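Local atomic coordinates of CrtC domain-containing protein (Fusarium vanettenii 77-13-4, PDB entry 7A0Q), a protein that probably adds water to the plant phytoalexin kievitone, as a hydratase of the CrtC family with lipocalin-like folds. Residues A[61-66]-A[201-206]; A[292-297]-A[327-332]; A[43-48]-A[172-177]. One frame throughout, in Å; residues are numbered along the deposited sequence.

Contact 1: A[61-66]-A[201-206]; sequences SSSYIT and SHTWYD. With IMD (imidazole), chain F.
Tyr64 and His202 meet because their first torsions put each CG on the same face of the paired strands: in Tyr64 CG lies anti to the carbonyl carbon (chi1 -55°), while in His202 it sits between the backbone N and the carbonyl carbon (chi1 65°). The ring planes are only 17° apart but offset, with centroids 4.7 Å apart, so the rings barely overlap. Contact falls mainly on Tyr64 CD1, which lies over one imidazole face 3.3 Å from His202 CE1. Tyr64 CB meets the same ring as a CH-pi donor, 4.1 Å from the His202 ring centroid.

The strands, 61-66 and 202-206, run antiparallel. Ser62 with Trp204 and Tyr64 with His202 are hydrogen-bonded pairs; the bond from Tyr64 N to His202 O measures 2.8 Å. On the other face, the small hydroxyl residues of a non-hydrogen-bonded pair suit the close spacing, and Ser63 OG and Thr203 OG1 share a hydrogen bond of 2.7 Å. Beyond the last bridge, Ser201 OG accepts from Thr66 N at 3.0 Å and also hydrogen-bonds Asp197 O. At the far end Trp204 NE1 donates in its ring plane to Asp206 OD1 at 2.8 Å, while OD2 accepts from N3 of an imidazole, probably from the crystallisation liquor, also held by Glu340.

Several polar ends find partners beyond these strands. Gln223 of the eight-stranded barrel bonds Tyr64 OH and Ser62 OG; His202 uses ND1 for Pro179 O and NE2 for Tyr336 OH, which fixes the imidazole's rotation. The chemistry is that of a buried polar seam: Ser62, Tyr64 and His202 bond to the barrel, while on the opposite face Ser61 bonds Ser138 and Thr203 bonds Thr183, within the N-terminal part.

Contact 2: A[292-297]-A[327-332]; sequences SGFGDF and NVHSKP
Val328 points its branches at Phe294 and Phe297, and each of its side-chain atoms has a neighbour across the contact. CB lies 4.1 Å from Phe294 O. CG1, anti to the backbone N (chi1 173°), sits over one face of the Phe294 ring, offset toward the rim, as a CH-pi donor 4.0 Å from the ring centroid. CG2 fills the angle between the two aromatics, 3.8 Å from Phe294 CE2 and 3.9 Å from Phe297 CZ. A branched residue suits this place, since both methyls pack on Phe294 and CG2 also meets Phe297; Val333 and Tyr231 close around the same patch.

Two good backbone bonds join the segments. His329 N donates to Phe294 O at 2.9 Å, and Asn327 N to Asp296 O at the same distance, whereas the return bond from Asp296 N to Asn327 O is weak. Gly295 belongs between them: its CA comes within 3.1 Å of Asn327 O, just where a CB would have to project. The His329 ring turns back across the chain, with CE1 3.2 Å from Gly293 O at its edge and Phe294 O over its face. Gly293 itself has a positive phi, which glycine tolerates easily.

Asn327 OD1 accepts from Ser330 N, an Asx motif spanning the start of the bend. That bend is a type I' turn from Val328 to Lys331, with His329 and Ser330 at its corners, while Phe294 and Gly295 form a classic beta bulge against strand 282-291. Together these are the features of tightly turned hairpin ends at one end of the closed, antiparallel, eight-stranded lipocalin-like barrel.

Contact 3: A[43-48]-A[172-177]; sequences IVYGLS and LTWEFG
An aromatic cluster of Tyr45, Trp174 and Phe176 fastens the irregular segment 43-48, which precedes the first strand, to one face of strand 171-189. Trp174 and Phe176 are two residues apart on that strand and so project on the same side, with Tyr45 set between them. Its CB points toward the strand, and its CG lies between the backbone N and the carbonyl carbon (chi1 42°).

The tyrosine has a neighbour on each flank. CD2 comes 3.7 Å from Trp174 CD1, and these rings meet rim to rim, their planes 67° apart. On the other flank CE1 is 3.5 Å from Phe176 CD1, with planes at 45°, an oblique meeting rather than a stack. Farther out, OH lies in the plane of the Phe176 ring at its edge, 3.5 Å from Phe176 CB.

Aliphatic groups complete the patch. Val44 CG2 approaches the indole edge, 3.9 Å from Trp174 CD1. Leu47 CD2, in the conformer described here of the two deposited, sits over the centre of the Phe176 ring as a CH-pi donor, 3.7 Å from its centroid. Trp209 extends the cluster, its ring meeting that of Tyr45.

Tyr45 OH also lies 3.0 Å from Glu175 O, but at a poor angle for bonding. It instead hydrogen-bonds Gly164 O, while Glu175 O is engaged by Asn160 ND2. The CB of Glu175 leaves the strand away from the loop, and its OE1 is hydrogen-bonded by Trp236 NE1 of the eight-stranded barrel. No hydrogen bond joins segment 43-48 to segment 172-177, so dispersion and ring fit hold them together, and tyrosine suits its place by combining a broad apolar ring with a hydroxyl that reaches strand 158-168.

From the N terminus, segment 43-48 opens contact 3 and, a little later, segment 61-66 opens contact 1. Contact 3 closes at 172-177 and contact 1 at 201-206, so the two loops cross. The first ties the leading coil to strand 171-189; the second joins strand 58-66 to strand 202-210, the neighbour of 171-189. They touch where Asp206 OD2 lies 2.6 Å from Glu175 OE2, two acidic groups beside the bound imidazole. Contact 2 follows in series, closing its shorter loop within the eight-stranded barrel, about 12 Å from contact 1 and 16 Å from contact 3 between nearest atoms, without touching either.

Contact 1: A[61-66]-A[201-206]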
# COMPACT_ATOMS: atom_id res chain seq x y z
N SER A 61 1.31 5.47 0.07
CA SER A 61 2.21 5.14 1.16
C SER A 61 1.43 4.67 2.37
O SER A 61 0.36 5.20 2.69
CB SER A 61 3.13 6.33 1.56
OG SER A 61 2.41 7.45 2.06
N SER A 62 1.97 3.65 3.04
CA SER A 62 1.48 3.22 4.35
C SER A 62 2.66 3.23 5.33
O SER A 62 3.62 2.49 5.16
CB SER A 62 0.81 1.85 4.26
OG SER A 62 1.74 0.82 3.92
N SER A 63 2.58 4.11 6.32
CA SER A 63 3.66 4.26 7.29
C SER A 63 3.28 3.56 8.58
O SER A 63 2.21 3.81 9.14
CB SER A 63 3.95 5.74 7.57
OG SER A 63 4.39 6.40 6.41
N TYR A 64 4.15 2.65 9.02
CA TYR A 64 4.02 1.94 10.28
C TYR A 64 4.91 2.66 11.29
O TYR A 64 6.14 2.57 11.20
CB TYR A 64 4.44 0.48 10.10
CG TYR A 64 3.69 -0.25 9.01
CD1 TYR A 64 4.11 -0.20 7.68
CD2 TYR A 64 2.56 -1.01 9.31
CE1 TYR A 64 3.42 -0.88 6.68
CE2 TYR A 64 1.87 -1.69 8.33
CZ TYR A 64 2.30 -1.62 7.02
OH TYR A 64 1.58 -2.32 6.08
N ILE A 65 4.30 3.38 12.22
CA ILE A 65 4.97 4.42 12.99
C ILE A 65 5.02 4.04 14.47
O ILE A 65 4.02 3.60 15.03
CB ILE A 65 4.27 5.78 12.81
CG1 ILE A 65 4.55 6.37 11.43
CG2 ILE A 65 4.67 6.75 13.93
CD1 ILE A 65 3.63 7.50 11.05
N THR A 66 6.19 4.20 15.08
CA THR A 66 6.31 4.38 16.52
C THR A 66 6.77 5.81 16.76
O THR A 66 7.74 6.25 16.15
CB THR A 66 7.30 3.40 17.16
OG1 THR A 66 6.99 2.05 16.77
CG2 THR A 66 7.25 3.50 18.69
N SER A 201 10.17 2.66 12.97
CA SER A 201 9.13 3.01 12.00
C SER A 201 9.60 2.54 10.62
O SER A 201 10.79 2.34 10.38
CB SER A 201 8.89 4.53 11.96
OG SER A 201 8.39 5.03 13.21
N HIS A 202 8.64 2.38 9.70
CA HIS A 202 9.02 2.22 8.30
C HIS A 202 7.81 2.53 7.43
O HIS A 202 6.67 2.51 7.90
CB HIS A 202 9.54 0.81 7.98
CG HIS A 202 8.52 -0.28 8.14
ND1 HIS A 202 7.85 -0.85 7.07
CD2 HIS A 202 8.05 -0.89 9.25
CE1 HIS A 202 7.02 -1.78 7.52
NE2 HIS A 202 7.12 -1.82 8.84
N THR A 203 8.07 2.81 6.17
CA THR A 203 7.01 3.14 5.22
C THR A 203 7.11 2.22 4.02
O THR A 203 8.20 2.01 3.48
CB THR A 203 7.10 4.61 4.77
OG1 THR A 203 6.87 5.46 5.89
CG2 THR A 203 6.07 4.94 3.68
N TRP A 204 5.98 1.65 3.61
CA TRP A 204 5.87 0.97 2.33
C TRP A 204 5.31 2.00 1.36
O TRP A 204 4.18 2.47 1.53
CB TRP A 204 4.96 -0.25 2.42
CG TRP A 204 4.79 -1.00 1.11
CD1 TRP A 204 4.31 -0.51 -0.09
CD2 TRP A 204 5.08 -2.38 0.88
NE1 TRP A 204 4.29 -1.51 -1.04
CE2 TRP A 204 4.75 -2.67 -0.47
CE3 TRP A 204 5.57 -3.41 1.69
CZ2 TRP A 204 4.91 -3.94 -1.02
CZ3 TRP A 204 5.72 -4.68 1.14
CH2 TRP A 204 5.40 -4.93 -0.20
N TYR A 205 6.12 2.37 0.38
CA TYR A 205 5.71 3.25 -0.69
C TYR A 205 5.41 2.39 -1.92
O TYR A 205 6.23 1.57 -2.32
CB TYR A 205 6.81 4.27 -0.99
CG TYR A 205 6.56 5.10 -2.22
CD1 TYR A 205 5.74 6.23 -2.15
CD2 TYR A 205 7.14 4.77 -3.44
CE1 TYR A 205 5.50 7.00 -3.27
CE2 TYR A 205 6.89 5.53 -4.58
CZ TYR A 205 6.08 6.65 -4.47
OH TYR A 205 5.85 7.41 -5.60
N ASP A 206 4.22 2.56 -2.49
CA ASP A 206 3.81 1.76 -3.64
C ASP A 206 3.48 2.68 -4.81
O ASP A 206 2.67 3.61 -4.67
CB ASP A 206 2.61 0.87 -3.32
CG ASP A 206 2.65 -0.43 -4.09
OD1 ASP A 206 3.46 -1.31 -3.74
OD2 ASP A 206 1.88 -0.55 -5.07
N1 IMD F . -2.91 -0.97 -3.93
C2 IMD F . -1.81 -1.56 -4.45
N3 IMD F . -0.72 -0.85 -4.06
C4 IMD F . -1.14 0.18 -3.30
C5 IMD F . -2.51 0.10 -3.21

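Contact 2: A[292-297]-A[327-332]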
# COMPACT_ATOMS: atom_id res chain seq x y z
N SER A 292 1.55 -20.99 -3.08
CA SER A 292 2.03 -22.28 -3.58
C SER A 292 3.53 -22.42 -3.36
O SER A 292 4.32 -21.60 -3.84
CB SER A 292 1.70 -22.43 -5.06
OG SER A 292 2.03 -23.74 -5.54
N GLY A 293 3.91 -23.48 -2.66
CA GLY A 293 5.31 -23.79 -2.42
C GLY A 293 5.97 -22.95 -1.36
O GLY A 293 7.17 -23.13 -1.10
N PHE A 294 5.23 -22.04 -0.71
CA PHE A 294 5.83 -21.07 0.20
C PHE A 294 5.26 -21.16 1.61
O PHE A 294 6.02 -21.34 2.56
CB PHE A 294 5.64 -19.65 -0.37
CG PHE A 294 6.34 -18.58 0.42
CD1 PHE A 294 7.70 -18.38 0.28
CD2 PHE A 294 5.63 -17.78 1.31
CE1 PHE A 294 8.35 -17.40 1.01
CE2 PHE A 294 6.28 -16.80 2.04
CZ PHE A 294 7.64 -16.61 1.89
N GLY A 295 3.95 -21.03 1.78
CA GLY A 295 3.37 -21.15 3.11
C GLY A 295 1.89 -20.87 3.09
O GLY A 295 1.29 -20.60 2.04
N ASP A 296 1.28 -20.95 4.27
CA ASP A 296 -0.13 -20.60 4.40
C ASP A 296 -0.29 -19.66 5.57
O ASP A 296 0.49 -19.67 6.52
CB ASP A 296 -1.04 -21.84 4.55
CG ASP A 296 -0.57 -22.81 5.61
OD1 ASP A 296 0.07 -22.39 6.59
OD2 ASP A 296 -0.85 -24.02 5.47
N PHE A 297 -1.31 -18.81 5.47
CA PHE A 297 -1.47 -17.68 6.38
C PHE A 297 -2.93 -17.49 6.75
O PHE A 297 -3.82 -17.68 5.92
CB PHE A 297 -0.91 -16.39 5.76
CG PHE A 297 0.49 -16.54 5.24
CD1 PHE A 297 1.57 -16.26 6.05
CD2 PHE A 297 0.72 -16.99 3.95
CE1 PHE A 297 2.87 -16.42 5.58
CE2 PHE A 297 2.01 -17.16 3.47
CZ PHE A 297 3.08 -16.86 4.28
N ASN A 327 2.66 -20.32 8.39
CA ASN A 327 3.93 -21.01 8.28
C ASN A 327 4.60 -20.60 6.98
O ASN A 327 3.93 -20.24 6.01
CB ASN A 327 3.78 -22.54 8.33
CG ASN A 327 3.42 -23.14 6.99
OD1 ASN A 327 4.29 -23.47 6.18
ND2 ASN A 327 2.13 -23.30 6.75
N VAL A 328 5.92 -20.64 6.98
CA VAL A 328 6.71 -20.52 5.77
C VAL A 328 7.65 -21.71 5.73
O VAL A 328 8.46 -21.89 6.65
CB VAL A 328 7.50 -19.20 5.71
CG1 VAL A 328 8.44 -19.21 4.52
CG2 VAL A 328 6.55 -18.01 5.65
N HIS A 329 7.52 -22.54 4.70
CA HIS A 329 8.30 -23.77 4.57
C HIS A 329 8.22 -24.58 5.86
O HIS A 329 9.22 -25.04 6.41
CB HIS A 329 9.74 -23.46 4.19
CG HIS A 329 9.87 -22.68 2.92
ND1 HIS A 329 9.17 -23.00 1.77
CD2 HIS A 329 10.61 -21.58 2.61
CE1 HIS A 329 9.48 -22.14 0.82
NE2 HIS A 329 10.35 -21.27 1.30
N SER A 330 6.99 -24.72 6.36
CA SER A 330 6.62 -25.54 7.51
C SER A 330 7.17 -25.01 8.83
O SER A 330 7.14 -25.74 9.84
CB SER A 330 7.05 -27.00 7.32
OG SER A 330 6.86 -27.42 5.98
N LYS A 331 7.66 -23.78 8.87
CA LYS A 331 8.09 -23.15 10.11
C LYS A 331 7.12 -22.05 10.50
O LYS A 331 6.78 -21.21 9.66
CB LYS A 331 9.50 -22.56 9.95
CG LYS A 331 10.00 -21.76 11.15
CD LYS A 331 10.92 -20.62 10.73
CE LYS A 331 10.20 -19.28 10.75
NZ LYS A 331 11.11 -18.12 10.51
N PRO A 332 6.64 -22.02 11.74
CA PRO A 332 5.63 -21.03 12.12
C PRO A 332 6.17 -19.61 12.05
O PRO A 332 7.31 -19.34 12.41
CB PRO A 332 5.28 -21.40 13.57
CG PRO A 332 5.86 -22.77 13.79
CD PRO A 332 7.04 -22.87 12.88

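Contact 3: A[43-48]-A[172-177]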
# COMPACT_ATOMS: atom_id res chain seq x y z
N ILE A 43 14.70 -5.42 -14.59
CA ILE A 43 13.32 -4.93 -14.48
C ILE A 43 13.03 -3.94 -15.61
O ILE A 43 13.92 -3.38 -16.24
CB ILE A 43 13.06 -4.32 -13.09
CG1 ILE A 43 13.96 -3.12 -12.84
CG2 ILE A 43 13.27 -5.38 -12.01
CD1 ILE A 43 13.65 -2.39 -11.55
N VAL A 44 11.73 -3.74 -15.88
CA VAL A 44 11.36 -3.09 -17.14
C VAL A 44 11.27 -1.57 -17.05
O VAL A 44 10.77 -0.92 -17.97
CB VAL A 44 10.03 -3.64 -17.68
CG1 VAL A 44 10.17 -5.13 -17.97
CG2 VAL A 44 8.88 -3.37 -16.72
N TYR A 45 11.78 -0.97 -15.96
CA TYR A 45 11.84 0.49 -15.87
C TYR A 45 12.91 0.91 -14.88
O TYR A 45 13.41 0.11 -14.08
CB TYR A 45 10.48 1.09 -15.46
CG TYR A 45 9.77 0.33 -14.37
CD1 TYR A 45 10.24 0.34 -13.07
CD2 TYR A 45 8.63 -0.41 -14.65
CE1 TYR A 45 9.59 -0.36 -12.06
CE2 TYR A 45 7.98 -1.11 -13.67
CZ TYR A 45 8.46 -1.09 -12.38
OH TYR A 45 7.80 -1.78 -11.39
N GLY A 46 13.28 2.18 -14.97
CA GLY A 46 14.02 2.85 -13.89
C GLY A 46 13.03 3.40 -12.88
O GLY A 46 12.01 3.97 -13.24
N LEU A 47 13.34 3.20 -11.60
CA LEU A 47 12.46 3.67 -10.54
C LEU A 47 12.33 5.19 -10.58
O LEU A 47 11.21 5.73 -10.53
CB LEU A 47 12.96 3.22 -9.18
CG LEU A 47 13.12 1.71 -9.01
CD1 LEU A 47 13.34 1.33 -7.55
CD2 LEU A 47 11.89 0.98 -9.57
N SER A 48 13.46 5.89 -10.64
CA SER A 48 13.44 7.35 -10.53
C SER A 48 12.61 7.97 -11.63
O SER A 48 11.81 8.89 -11.39
CB SER A 48 14.88 7.88 -10.58
OG SER A 48 15.64 7.48 -9.46
N LEU A 172 -2.06 -3.61 -19.26
CA LEU A 172 -0.90 -3.77 -18.40
C LEU A 172 -0.93 -2.79 -17.23
O LEU A 172 -1.48 -1.69 -17.32
CB LEU A 172 0.38 -3.55 -19.21
CG LEU A 172 0.50 -4.51 -20.40
CD1 LEU A 172 1.55 -4.00 -21.38
CD2 LEU A 172 0.84 -5.90 -19.89
N THR A 173 -0.36 -3.23 -16.11
CA THR A 173 0.03 -2.32 -15.05
C THR A 173 1.52 -2.45 -14.79
O THR A 173 2.14 -3.47 -15.10
CB THR A 173 -0.76 -2.55 -13.75
OG1 THR A 173 -0.61 -1.40 -12.89
CG2 THR A 173 -0.26 -3.79 -13.01
N TRP A 174 2.08 -1.37 -14.25
CA TRP A 174 3.46 -1.34 -13.80
C TRP A 174 3.43 -0.95 -12.34
O TRP A 174 2.75 0.01 -11.98
CB TRP A 174 4.29 -0.31 -14.60
CG TRP A 174 4.49 -0.71 -16.02
CD1 TRP A 174 5.55 -1.39 -16.54
CD2 TRP A 174 3.58 -0.48 -17.10
NE1 TRP A 174 5.36 -1.60 -17.90
CE2 TRP A 174 4.16 -1.04 -18.26
CE3 TRP A 174 2.33 0.15 -17.20
CZ2 TRP A 174 3.53 -0.99 -19.51
CZ3 TRP A 174 1.71 0.19 -18.45
CH2 TRP A 174 2.32 -0.37 -19.58
N GLU A 175 4.11 -1.72 -11.49
CA GLU A 175 4.00 -1.48 -10.05
C GLU A 175 5.27 -1.90 -9.34
O GLU A 175 5.78 -3.01 -9.56
CB GLU A 175 2.80 -2.25 -9.46
CG GLU A 175 2.59 -2.02 -7.95
CD GLU A 175 1.76 -3.11 -7.27
OE1 GLU A 175 1.50 -4.17 -7.90
OE2 GLU A 175 1.39 -2.93 -6.09
N PHE A 176 5.78 -1.04 -8.45
CA PHE A 176 6.84 -1.43 -7.53
C PHE A 176 6.52 -0.95 -6.12
O PHE A 176 5.84 0.06 -5.92
CB PHE A 176 8.24 -0.95 -7.98
CG PHE A 176 8.40 0.56 -8.05
CD1 PHE A 176 8.18 1.24 -9.25
CD2 PHE A 176 8.84 1.27 -6.95
CE1 PHE A 176 8.36 2.60 -9.34
CE2 PHE A 176 9.02 2.65 -7.04
CZ PHE A 176 8.77 3.31 -8.23
N GLY A 177 6.99 -1.72 -5.15
CA GLY A 177 6.85 -1.38 -3.74
C GLY A 177 8.22 -1.17 -3.14
O GLY A 177 9.16 -1.90 -3.46